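Local atomic coordinates of beta-Ala-His dipeptidase (Homo sapiens, PDB entry 3DLJ), a protein that hydrolyses Xaa-His dipeptides, above all carnosine and anserine, as a homodimeric, secreted metallopeptidase that binds two zinc ions per subunit. Residues 153-158 and 169-174; 182-187 and 432-437. All coordinates share one frame; numbering follows the deposited sequence.

Contact 1 of 2, residues 153-158 and 169-174; sequences NAVSAF and IKFIIE
V155 and I169 meet tip to tip, the CG2 methyl of V155 lying 3.6 Å from CD1 of I169. The same CG2 also approaches the edge of the F171 ring, near its plane, at 4.4 Å from CZ. This valine thus bridges two alternate residues of the strand, I169 and F171, whose side chains rise from the same face. CG2 is placed for both because it stands anti to the carbonyl carbon of V155, while CG1 takes the position anti to the backbone N (chi1 171°). On the strand side, CG2 of I169 rests over one face of the F171 ring, 3.6 Å above its plane and offset toward the rim, and W151, one helical turn before V155, meets that ring nearly at right angles. F478 of helix 464-482 touches both V155 and I169, and L96 of the adjoining strand also packs on V155. Helix 141-160 is thereby laid on the central sheet of the M20 catalytic domain, the strand itself being hydrogen-bonded to 91-96 on one side and 104-110 on the other. With methyl groups and a ring edge but no polar bond across it, the buried contact relies on van der Waals fit and exclusion of water.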
loop_
_atom_site.group_PDB
_atom_site.type_symbol
_atom_site.label_atom_id
_atom_site.label_comp_id
_atom_site.label_asym_id
_atom_site.label_seq_id
_atom_site.Cartn_x
_atom_site.Cartn_y
_atom_site.Cartn_z
ATOM N N ASN A 153 14.471 3.337 13.974
ATOM C CA ASN A 153 14.714 3.109 15.394
ATOM C C ASN A 153 15.683 1.940 15.619
ATOM O O ASN A 153 16.569 2.060 16.437
ATOM C CB ASN A 153 13.395 2.915 16.170
ATOM C CG ASN A 153 12.529 4.197 16.220
ATOM O OD1 ASN A 153 13.021 5.282 16.033
ATOM N ND2 ASN A 153 11.243 4.046 16.482
ATOM N N ALA A 154 15.515 0.823 14.892
ATOM C CA ALA A 154 16.507 -0.268 14.887
ATOM C C ALA A 154 17.956 0.220 14.651
ATOM O O ALA A 154 18.875 -0.145 15.402
ATOM C CB ALA A 154 16.125 -1.373 13.870
ATOM N N VAL A 155 18.155 1.006 13.597
ATOM C CA VAL A 155 19.464 1.600 13.298
ATOM C C VAL A 155 19.962 2.451 14.459
ATOM O O VAL A 155 21.131 2.382 14.825
ATOM C CB VAL A 155 19.440 2.477 12.011
ATOM C CG1 VAL A 155 20.754 3.238 11.872
ATOM C CG2 VAL A 155 19.215 1.631 10.782
ATOM N N SER A 156 19.065 3.239 15.041
ATOM C CA SER A 156 19.394 4.140 16.139
ATOM C C SER A 156 19.793 3.398 17.432
ATOM O O SER A 156 20.475 3.972 18.274
ATOM C CB SER A 156 18.240 5.113 16.386
ATOM O OG SER A 156 17.289 4.534 17.272
ATOM N N ALA A 157 19.400 2.128 17.573
ATOM C CA ALA A 157 19.847 1.292 18.688
ATOM C C ALA A 157 21.323 0.875 18.586
ATOM O O ALA A 157 22.043 0.980 19.569
ATOM C CB ALA A 157 18.954 0.073 18.847
ATOM N N PHE A 158 21.764 0.400 17.412
ATOM C CA PHE A 158 23.186 0.115 17.135
ATOM C C PHE A 158 24.035 1.393 17.260
ATOM O O PHE A 158 25.142 1.365 17.774
ATOM C CB PHE A 158 23.382 -0.462 15.718
ATOM C CG PHE A 158 22.891 -1.877 15.533
ATOM C CD1 PHE A 158 21.554 -2.139 15.278
ATOM C CD2 PHE A 158 23.784 -2.950 15.561
ATOM C CE1 PHE A 158 21.102 -3.443 15.092
ATOM C CE2 PHE A 158 23.330 -4.251 15.381
ATOM C CZ PHE A 158 21.974 -4.485 15.135
ATOM N N ILE A 169 23.789 0.722 5.111
ATOM C CA ILE A 169 22.362 0.917 4.929
ATOM C C ILE A 169 22.102 2.149 4.102
ATOM O O ILE A 169 22.614 3.238 4.378
ATOM C CB ILE A 169 21.607 1.003 6.281
ATOM C CG1 ILE A 169 21.765 -0.327 7.042
ATOM C CG2 ILE A 169 20.117 1.340 6.059
ATOM C CD1 ILE A 169 21.052 -0.365 8.388
ATOM N N LYS A 170 21.310 1.941 3.062
ATOM C CA LYS A 170 20.809 3.010 2.250
ATOM C C LYS A 170 19.304 3.199 2.489
ATOM O O LYS A 170 18.570 2.244 2.805
ATOM C CB LYS A 170 21.165 2.774 0.773
ATOM C CG LYS A 170 22.653 3.004 0.472
ATOM C CD LYS A 170 23.002 3.022 -1.015
ATOM C CE LYS A 170 24.345 3.723 -1.223
ATOM N NZ LYS A 170 25.066 3.405 -2.514
ATOM N N PHE A 171 18.858 4.449 2.386
ATOM C CA PHE A 171 17.434 4.768 2.521
ATOM C C PHE A 171 17.000 5.530 1.291
ATOM O O PHE A 171 17.672 6.489 0.880
ATOM C CB PHE A 171 17.154 5.644 3.757
ATOM C CG PHE A 171 17.864 5.204 5.033
ATOM C CD1 PHE A 171 19.229 5.445 5.218
ATOM C CD2 PHE A 171 17.144 4.626 6.072
ATOM C CE1 PHE A 171 19.870 5.090 6.391
ATOM C CE2 PHE A 171 17.774 4.264 7.257
ATOM C CZ PHE A 171 19.141 4.485 7.423
ATOM N N ILE A 172 15.901 5.094 0.685
ATOM C CA ILE A 172 15.169 5.920 -0.297
ATOM C C ILE A 172 13.726 6.170 0.199
ATOM O O ILE A 172 12.902 5.253 0.214
ATOM C CB ILE A 172 15.203 5.331 -1.744
ATOM C CG1 ILE A 172 14.405 6.207 -2.712
ATOM C CG2 ILE A 172 14.722 3.854 -1.794
ATOM C CD1 ILE A 172 14.452 5.721 -4.144
ATOM N N ILE A 173 13.451 7.398 0.639
ATOM C CA ILE A 173 12.144 7.726 1.203
ATOM C C ILE A 173 11.492 8.858 0.420
ATOM O O ILE A 173 12.073 9.943 0.266
ATOM C CB ILE A 173 12.214 8.132 2.721
ATOM C CG1 ILE A 173 13.136 7.211 3.563
ATOM C CG2 ILE A 173 10.832 8.278 3.306
ATOM C CD1 ILE A 173 12.708 5.756 3.745
ATOM N N GLU A 174 10.279 8.600 -0.067
ATOM C CA GLU A 174 9.537 9.575 -0.870
ATOM C C GLU A 174 8.323 10.108 -0.125
ATOM O O GLU A 174 7.935 9.580 0.941
ATOM C CB GLU A 174 9.106 8.963 -2.209
ATOM C CG GLU A 174 8.050 7.859 -2.113
ATOM C CD GLU A 174 7.257 7.681 -3.406
ATOM O OE1 GLU A 174 7.145 8.652 -4.182
ATOM O OE2 GLU A 174 6.731 6.572 -3.643
#

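Contact 2 of 2, residues 182-187 and 432-437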
loop_
_atom_site.group_PDB
_atom_site.type_symbol
_atom_site.label_atom_id
_atom_site.label_comp_id
_atom_site.label_asym_id
_atom_site.label_seq_id
_atom_site.Cartn_x
_atom_site.Cartn_y
_atom_site.Cartn_z
ATOM N N VAL A 182 4.742 10.224 -8.136
ATOM C CA VAL A 182 5.067 11.203 -9.175
ATOM C C VAL A 182 6.566 11.500 -9.182
ATOM O O VAL A 182 7.135 11.881 -8.151
ATOM C CB VAL A 182 4.215 12.520 -9.030
ATOM C CG1 VAL A 182 4.693 13.604 -9.976
ATOM C CG2 VAL A 182 2.736 12.232 -9.319
ATOM N N ALA A 183 7.184 11.279 -10.347
ATOM C CA ALA A 183 8.587 11.583 -10.602
ATOM C C ALA A 183 9.593 10.613 -9.978
ATOM O O ALA A 183 10.804 10.799 -10.144
ATOM C CB ALA A 183 8.911 13.035 -10.199
ATOM N N LEU A 184 9.120 9.582 -9.273
ATOM C CA LEU A 184 10.055 8.650 -8.628
ATOM C C LEU A 184 10.814 7.803 -9.661
ATOM O O LEU A 184 12.055 7.754 -9.644
ATOM C CB LEU A 184 9.382 7.780 -7.545
ATOM C CG LEU A 184 10.347 7.016 -6.619
ATOM C CD1 LEU A 184 11.301 7.948 -5.826
ATOM C CD2 LEU A 184 9.594 6.104 -5.684
ATOM N N GLU A 185 10.067 7.186 -10.577
ATOM C CA GLU A 185 10.630 6.296 -11.612
ATOM C C GLU A 185 11.785 6.908 -12.433
ATOM O O GLU A 185 12.788 6.242 -12.679
ATOM C CB GLU A 185 9.509 5.773 -12.517
ATOM C CG GLU A 185 9.908 4.636 -13.446
ATOM C CD GLU A 185 8.755 4.199 -14.355
ATOM O OE1 GLU A 185 7.660 3.874 -13.829
ATOM O OE2 GLU A 185 8.938 4.183 -15.592
ATOM N N GLU A 186 11.649 8.172 -12.831
ATOM C CA GLU A 186 12.722 8.897 -13.524
ATOM C C GLU A 186 13.965 9.130 -12.659
ATOM O O GLU A 186 15.097 9.078 -13.162
ATOM C CB GLU A 186 12.217 10.236 -14.090
ATOM N N LEU A 187 13.757 9.393 -11.368
ATOM C CA LEU A 187 14.870 9.534 -10.433
ATOM C C LEU A 187 15.561 8.200 -10.223
ATOM O O LEU A 187 16.792 8.138 -10.192
ATOM C CB LEU A 187 14.418 10.110 -9.076
ATOM C CG LEU A 187 15.517 10.278 -8.003
ATOM C CD1 LEU A 187 16.564 11.338 -8.420
ATOM C CD2 LEU A 187 14.931 10.595 -6.636
ATOM N N ALA A 432 7.484 -2.154 -5.799
ATOM C CA ALA A 432 8.160 -3.448 -5.898
ATOM C C ALA A 432 8.483 -3.780 -7.355
ATOM O O ALA A 432 9.619 -4.137 -7.684
ATOM C CB ALA A 432 7.311 -4.533 -5.259
ATOM N N LYS A 433 7.477 -3.626 -8.221
ATOM C CA LYS A 433 7.590 -3.805 -9.666
ATOM C C LYS A 433 8.620 -2.838 -10.271
ATOM O O LYS A 433 9.509 -3.254 -11.010
ATOM C CB LYS A 433 6.198 -3.613 -10.295
ATOM C CG LYS A 433 6.015 -4.146 -11.716
ATOM C CD LYS A 433 6.257 -5.640 -11.780
ATOM C CE LYS A 433 5.487 -6.270 -12.895
ATOM N NZ LYS A 433 5.969 -7.674 -13.088
ATOM N N MET A 434 8.514 -1.553 -9.924
ATOM C CA MET A 434 9.463 -0.525 -10.381
ATOM C C MET A 434 10.942 -0.815 -10.075
ATOM O O MET A 434 11.793 -0.686 -10.962
ATOM C CB MET A 434 9.074 0.836 -9.816
ATOM C CG MET A 434 10.000 1.966 -10.221
ATOM S SD MET A 434 9.699 3.404 -9.189
ATOM C CE MET A 434 7.925 3.652 -9.459
ATOM N N PHE A 435 11.261 -1.195 -8.837
ATOM C CA PHE A 435 12.644 -1.607 -8.519
ATOM C C PHE A 435 13.085 -2.837 -9.322
ATOM O O PHE A 435 14.261 -2.964 -9.654
ATOM C CB PHE A 435 12.867 -1.841 -7.013
ATOM C CG PHE A 435 12.997 -0.574 -6.206
ATOM C CD1 PHE A 435 14.026 0.327 -6.457
ATOM C CD2 PHE A 435 12.095 -0.290 -5.184
ATOM C CE1 PHE A 435 14.150 1.497 -5.712
ATOM C CE2 PHE A 435 12.211 0.879 -4.425
ATOM C CZ PHE A 435 13.238 1.774 -4.692
ATOM N N GLN A 436 12.139 -3.726 -9.636
ATOM C CA GLN A 436 12.431 -4.917 -10.453
ATOM C C GLN A 436 12.702 -4.586 -11.932
ATOM O O GLN A 436 13.579 -5.187 -12.550
ATOM C CB GLN A 436 11.312 -5.959 -10.336
ATOM C CG GLN A 436 11.758 -7.388 -10.621
ATOM C CD GLN A 436 10.605 -8.381 -10.568
ATOM O OE1 GLN A 436 9.703 -8.359 -11.419
ATOM N NE2 GLN A 436 10.622 -9.258 -9.557
ATOM N N GLU A 437 11.947 -3.633 -12.479
ATOM C CA GLU A 437 12.074 -3.231 -13.888
ATOM C C GLU A 437 13.307 -2.361 -14.165
ATOM O O GLU A 437 14.019 -2.582 -15.147
ATOM C CB GLU A 437 10.806 -2.509 -14.373
ATOM C CG GLU A 437 9.510 -3.331 -14.308
ATOM C CD GLU A 437 9.535 -4.554 -15.211
ATOM O OE1 GLU A 437 10.024 -5.629 -14.775
ATOM O OE2 GLU A 437 9.066 -4.440 -16.364
#
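Apolar packing carries this contact, and M434 supplies one whole side of it. Its SD lies 3.9 Å from CA of E185, so the sulfur rests against the backbone at the first turn of helix 184-191, while the terminal CE sits 4.0 Å from CB of the same glutamate. SD also faces the CD2 methyl of L184 at 4.4 Å, a looser approach. The methionine leaves its own helix with CG anti to the backbone N (chi1 179°) and stays extended through chi2; the bend at chi3, -56°, brings CE up to CB of E185.

Further back along the two side chains, CG of M434 comes within 4.2 Å of CG of E185, where they cross obliquely. E185 is exposed, and its carboxylate makes no hydrogen bond to 432-437; its OE1 only skirts CE of M434, at 4.4 Å. An alanine in place of M434 would probably leave CA and CB of E185 and the CD2 methyl of L184 without their neighbour, opening a gap between the two helices.

In the fold, both helices belong to the M20 catalytic domain, although 244 residues, including the strands of the second sheet, separate the segments. L184 also packs on E174 and V91 of the central sheet, and its side chain is about 11 Å from a bound zinc and about 7 Å from that of E177, the probable proton acceptor.

No hydrogen bond crosses the contact. A183 stands at the N-cap position of helix 184-191, its O taking only a weak bond from L187 N; in helix 430-438, E437 N bonds to K433 O at 2.9 Å, and behind that helix NZ of K433 reaches the carbonyl oxygen of P395 in strand 384-397.

Contacts 1 and 2 follow one another along the chain, the first closing before the second opens, and their centres lie 20 Å apart in the same catalytic domain. Strand 168-174 joins them: contact 1 uses the end near I169, and beyond E174 the chain runs past E177 and E178 to helix 184-191. They also touch directly, I172 CG2 meeting F435 CZ at 3.9 Å and E174 OE2 approaching L184 CD2 at 3.5 Å. Residues alternate along the strand, so I172 and E174 face away from the side used in contact 1, toward contact 2. Helices 141-160 and 430-438 therefore pack on opposite faces of the central sheet, whose strand 168-174 leads toward the zinc site.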